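PDB 2R8R: sensor protein from Pseudomonas syringae pv. tomato, which is probably an ATP-dependent sensor histidine kinase of a two-component system, seen here as its N-terminal KdpD domain of the P-loop NTPase clan. Local coordinates for residues A[23-27]-A[120-124]; A[35-41]-A[84-90]. All blocks are in the same frame, centred on the assembly; numbering follows the deposited sequence.

Interaction 1 of 2, residues A[23-27]-A[120-124]; sequences MLQAA and VYTTV
Residues 23-27 are part of helix 19-32, and residues 120-124 are part of strand 119-125. The helix packs on one face of the sheet and runs back along the strand, nearly antiparallel to it (166°), with the short axes 9.4 Å apart. No hydrogen bond joins the segments. The closest CA atoms are those of Met23 and Tyr121, 6.8 Å apart.

Tyr121 is the first strand residue to touch the helix, and it points toward it. Its chi1 is m (-74°) and chi2 is 6°. Tyr121 CE2 is 3.5 Å from Ala26 CB and 4.0 Å from Ala27 N. Met23 O and Ala27 N, themselves joined by a helical hydrogen bond of 3.0 Å, sit at the ring edge. Met23 is selenomethionine with chi1 and chi2 both t, so it extends to the strand; chi3 is p (64°). Met23 CG meets Tyr121 CB at 3.8 Å, and Met23 SE lies 3.6 Å from Tyr121 O. Thr122 points away, and its OG1 is hydrogen-bonded to Val90 O; Thr122 N is 4.0 Å from Met23 SE. Thr123 points back toward the helix. Thr123 CG2 lies 4.0 Å from Met23 SE, while its OG1 is hydrogen-bonded to Asp91 OD1 and Glu92 N.

A sulfate is about 6 Å from the Thr123 side chain. The helix after the probable Walker A loop packs on the parallel sheet, as in P-loop NTPases.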
loop_
_atom_site.group_PDB
_atom_site.type_symbol
_atom_site.label_atom_id
_atom_site.label_comp_id
_atom_site.label_asym_id
_atom_site.label_seq_id
_atom_site.Cartn_x
_atom_site.Cartn_y
_atom_site.Cartn_z
HETATM N N MSE A 23 1.484 0.099 9.402
HETATM C CA MSE A 23 1.941 1.407 9.029
HETATM C C MSE A 23 1.426 2.533 9.962
HETATM O O MSE A 23 2.195 3.463 10.291
HETATM C CB MSE A 23 1.589 1.713 7.571
HETATM C CG MSE A 23 2.007 3.135 7.162
HETATM SE SE MSE A 23 1.578 3.653 5.343
HETATM C CE MSE A 23 -0.386 3.565 5.443
ATOM N N LEU A 24 0.144 2.463 10.357
ATOM C CA LEU A 24 -0.440 3.508 11.162
ATOM C C LEU A 24 0.074 3.469 12.596
ATOM O O LEU A 24 0.289 4.542 13.182
ATOM C CB LEU A 24 -1.972 3.468 11.107
ATOM C CG LEU A 24 -2.620 3.809 9.746
ATOM C CD1 LEU A 24 -4.135 3.797 9.913
ATOM C CD2 LEU A 24 -2.146 5.150 9.203
ATOM N N GLN A 25 0.313 2.251 13.134
ATOM C CA GLN A 25 0.973 2.094 14.447
ATOM C C GLN A 25 2.411 2.579 14.430
ATOM O O GLN A 25 2.871 3.187 15.390
ATOM C CB GLN A 25 0.963 0.636 14.930
ATOM C CG GLN A 25 -0.393 0.081 15.381
ATOM C CD GLN A 25 -0.906 0.719 16.689
ATOM O OE1 GLN A 25 -0.361 1.722 17.176
ATOM N NE2 GLN A 25 -1.944 0.128 17.260
ATOM N N ALA A 26 3.136 2.327 13.348
ATOM C CA ALA A 26 4.502 2.838 13.226
ATOM C C ALA A 26 4.467 4.360 13.227
ATOM O O ALA A 26 5.312 5.022 13.825
ATOM C CB ALA A 26 5.180 2.308 11.973
ATOM N N ALA A 27 3.464 4.903 12.565
ATOM C CA ALA A 27 3.301 6.352 12.400
ATOM C C ALA A 27 2.969 7.068 13.730
ATOM O O ALA A 27 3.423 8.173 13.984
ATOM C CB ALA A 27 2.243 6.615 11.357
ATOM N N VAL A 120 8.909 8.664 3.785
ATOM C CA VAL A 120 7.689 8.019 3.373
ATOM C C VAL A 120 7.538 6.606 3.930
ATOM O O VAL A 120 8.470 5.796 3.879
ATOM C CB VAL A 120 7.520 7.996 1.822
ATOM C CG1 VAL A 120 6.231 7.250 1.480
ATOM C CG2 VAL A 120 7.495 9.439 1.215
ATOM N N TYR A 121 6.350 6.323 4.474
ATOM C CA TYR A 121 5.923 4.936 4.795
ATOM C C TYR A 121 4.904 4.542 3.733
ATOM O O TYR A 121 4.071 5.353 3.338
ATOM C CB TYR A 121 5.239 4.841 6.172
ATOM C CG TYR A 121 6.125 4.940 7.417
ATOM C CD1 TYR A 121 7.473 5.222 7.342
ATOM C CD2 TYR A 121 5.562 4.771 8.699
ATOM C CE1 TYR A 121 8.262 5.335 8.497
ATOM C CE2 TYR A 121 6.343 4.865 9.848
ATOM C CZ TYR A 121 7.699 5.138 9.735
ATOM O OH TYR A 121 8.462 5.210 10.884
ATOM N N THR A 122 4.998 3.307 3.255
ATOM C CA THR A 122 4.098 2.818 2.206
ATOM C C THR A 122 3.783 1.347 2.404
ATOM O O THR A 122 4.451 0.658 3.154
ATOM C CB THR A 122 4.676 3.101 0.746
ATOM O OG1 THR A 122 3.630 2.957 -0.223
ATOM C CG2 THR A 122 5.847 2.170 0.378
ATOM N N THR A 123 2.734 0.886 1.742
ATOM C CA THR A 123 2.329 -0.523 1.773
ATOM C C THR A 123 2.280 -1.063 0.349
ATOM O O THR A 123 1.991 -0.327 -0.596
ATOM C CB THR A 123 0.966 -0.661 2.405
ATOM O OG1 THR A 123 0.026 -0.000 1.565
ATOM C CG2 THR A 123 0.951 -0.010 3.808
ATOM N N VAL A 124 2.589 -2.346 0.191
ATOM C CA VAL A 124 2.419 -3.000 -1.069
ATOM C C VAL A 124 2.212 -4.499 -0.851
ATOM O O VAL A 124 2.832 -5.090 0.043
ATOM C CB VAL A 124 3.630 -2.752 -1.979
ATOM C CG1 VAL A 124 4.875 -3.599 -1.529
ATOM C CG2 VAL A 124 3.251 -2.980 -3.470
#

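Interaction 2 of 2, residues A[35-41]-A[84-90]; sequences VRVMAGV and APSLVLV
Strands 37-39 and 87-90 are parallel neighbours at the edge of the P-loop NTPase sheet. Their short axes approach to 4.7 Å and cross at -23°. On one face Val37 CG2 meets Leu87 CD2 at 4.1 Å, and Val37 CG1 meets Leu89 CG at 4.2 Å. On the other, Met38 CB (selenomethionine) packs on Pro85 CG at 3.6 Å, and Val41 CG1 on Val90 CG1 at 3.8 Å.

The register pairs Val37 with Leu87, Met38 with Val88 and Ala39 with Leu89. Met38 N donates to Leu87 O (2.9 Å), and Leu89 N to Met38 O (2.8 Å). A beta bulge at Gly40, where the chain turns a corner, shifts the pairing to Val41 with Val90. Here Leu89 O accepts from Gly40 N (2.8 Å) and Val41 N (3.1 Å). A CB on Gly40 would clash with Val88 CG1.

At the other end, Arg36 O accepts from Leu87 N (3.2 Å) and Ser86 N (2.9 Å). Ala84 has positive phi (44°) after helix 77-83. Outermost, Arg36 (chi1 m, chi2 t, chi3 m) donates from NH1 to Ala84 O at 3.0 Å.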
loop_
_atom_site.group_PDB
_atom_site.type_symbol
_atom_site.label_atom_id
_atom_site.label_comp_id
_atom_site.label_asym_id
_atom_site.label_seq_id
_atom_site.Cartn_x
_atom_site.Cartn_y
_atom_site.Cartn_z
ATOM N N VAL A 35 7.613 13.720 15.732
ATOM C CA VAL A 35 7.757 13.803 14.257
ATOM C C VAL A 35 6.502 14.429 13.649
ATOM O O VAL A 35 5.390 14.090 14.024
ATOM C CB VAL A 35 8.027 12.395 13.623
ATOM C CG1 VAL A 35 8.145 12.455 12.089
ATOM C CG2 VAL A 35 9.299 11.782 14.221
ATOM N N ARG A 36 6.691 15.368 12.736
ATOM C CA ARG A 36 5.605 15.948 11.996
ATOM C C ARG A 36 5.142 14.950 10.926
ATOM O O ARG A 36 5.671 14.889 9.820
ATOM C CB ARG A 36 6.027 17.302 11.377
ATOM C CG ARG A 36 6.281 18.434 12.419
ATOM C CD ARG A 36 6.852 19.708 11.746
ATOM N NE ARG A 36 8.206 19.475 11.222
ATOM C CZ ARG A 36 8.548 19.366 9.934
ATOM N NH1 ARG A 36 7.662 19.517 8.971
ATOM N NH2 ARG A 36 9.820 19.125 9.616
ATOM N N VAL A 37 4.140 14.176 11.300
ATOM C CA VAL A 37 3.567 13.131 10.468
ATOM C C VAL A 37 2.329 13.634 9.732
ATOM O O VAL A 37 1.532 14.359 10.298
ATOM C CB VAL A 37 3.177 11.895 11.329
ATOM C CG1 VAL A 37 2.590 10.758 10.444
ATOM C CG2 VAL A 37 4.380 11.416 12.132
HETATM N N MSE A 38 2.200 13.254 8.469
HETATM C CA MSE A 38 1.045 13.570 7.662
HETATM C C MSE A 38 0.596 12.324 6.866
HETATM O O MSE A 38 1.404 11.615 6.260
HETATM C CB MSE A 38 1.375 14.681 6.698
HETATM C CG MSE A 38 0.195 15.151 5.882
HETATM SE SE MSE A 38 -1.059 16.236 6.925
HETATM C CE MSE A 38 0.042 17.837 6.800
ATOM N N ALA A 39 -0.692 12.044 6.918
ATOM C CA ALA A 39 -1.303 11.034 6.083
ATOM C C ALA A 39 -1.565 11.667 4.723
ATOM O O ALA A 39 -2.287 12.661 4.623
ATOM C CB ALA A 39 -2.600 10.514 6.732
ATOM N N GLY A 40 -0.939 11.102 3.687
ATOM C CA GLY A 40 -1.132 11.553 2.301
ATOM C C GLY A 40 -2.264 10.809 1.632
ATOM O O GLY A 40 -3.214 11.408 1.118
ATOM N N VAL A 41 -2.169 9.486 1.650
ATOM C CA VAL A 41 -3.280 8.628 1.273
ATOM C C VAL A 41 -3.262 7.368 2.121
ATOM O O VAL A 41 -2.266 6.673 2.175
ATOM C CB VAL A 41 -3.319 8.308 -0.272
ATOM C CG1 VAL A 41 -1.962 7.897 -0.815
ATOM C CG2 VAL A 41 -4.475 7.307 -0.594
ATOM N N ALA A 84 5.655 20.433 3.413
ATOM C CA ALA A 84 6.880 19.703 3.760
ATOM C C ALA A 84 6.865 19.015 5.130
ATOM O O ALA A 84 7.669 19.342 5.988
ATOM C CB ALA A 84 8.109 20.631 3.645
ATOM N N PRO A 85 5.981 18.024 5.325
ATOM C CA PRO A 85 6.021 17.277 6.588
ATOM C C PRO A 85 7.312 16.463 6.692
ATOM O O PRO A 85 8.068 16.284 5.711
ATOM C CB PRO A 85 4.823 16.281 6.483
ATOM C CG PRO A 85 4.116 16.602 5.271
ATOM C CD PRO A 85 5.002 17.461 4.388
ATOM N N SER A 86 7.550 15.936 7.866
ATOM C CA SER A 86 8.733 15.132 8.052
ATOM C C SER A 86 8.519 13.692 7.509
ATOM O O SER A 86 9.456 13.106 6.950
ATOM C CB SER A 86 9.102 15.153 9.514
ATOM O OG SER A 86 9.994 14.124 9.820
ATOM N N LEU A 87 7.296 13.157 7.689
ATOM C CA LEU A 87 6.901 11.794 7.296
ATOM C C LEU A 87 5.550 11.831 6.624
ATOM O O LEU A 87 4.598 12.389 7.171
ATOM C CB LEU A 87 6.787 10.895 8.520
ATOM C CG LEU A 87 6.352 9.413 8.350
ATOM C CD1 LEU A 87 7.261 8.650 7.352
ATOM C CD2 LEU A 87 6.311 8.715 9.705
ATOM N N VAL A 88 5.456 11.253 5.423
ATOM C CA VAL A 88 4.154 11.091 4.738
ATOM C C VAL A 88 3.779 9.610 4.640
ATOM O O VAL A 88 4.601 8.760 4.279
ATOM C CB VAL A 88 4.089 11.799 3.347
ATOM C CG1 VAL A 88 2.716 11.627 2.698
ATOM C CG2 VAL A 88 4.366 13.273 3.511
ATOM N N LEU A 89 2.534 9.318 5.019
ATOM C CA LEU A 89 1.975 7.978 4.899
ATOM C C LEU A 89 1.214 7.830 3.591
ATOM O O LEU A 89 0.304 8.634 3.274
ATOM C CB LEU A 89 1.040 7.672 6.071
ATOM C CG LEU A 89 1.614 8.033 7.434
ATOM C CD1 LEU A 89 0.606 7.575 8.488
ATOM C CD2 LEU A 89 2.996 7.425 7.627
ATOM N N VAL A 90 1.618 6.821 2.828
ATOM C CA VAL A 90 1.128 6.592 1.447
ATOM C C VAL A 90 0.823 5.096 1.220
ATOM O O VAL A 90 1.739 4.298 0.997
ATOM C CB VAL A 90 2.153 7.068 0.396
ATOM C CG1 VAL A 90 1.624 6.816 -1.068
ATOM C CG2 VAL A 90 2.532 8.552 0.624
HETATM O O HOH W 1 10.284 20.545 6.558
#

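From the N terminus, strand 7-12 leads through the probable P-loop into helix 19-32, which carries residues 23-27. The chain then enters 35-41. Interaction 2 closes first, when 84-90 returns beside that edge strand. Helix 106-115 follows, and strand 119-125 then closes the longer loop of interaction 1. The smaller loop thus lies wholly within the larger one; the two do not cross. Strands 87-90 and 119-125 are sheet neighbours, so the contacts meet directly. Tyr121 CD1 packs on Leu87 CD1 at 3.4 Å, and Ala27 CB on Leu89 CD1 at 3.4 Å. Together they tie helix 19-32 and the edge strand to the sheet interior.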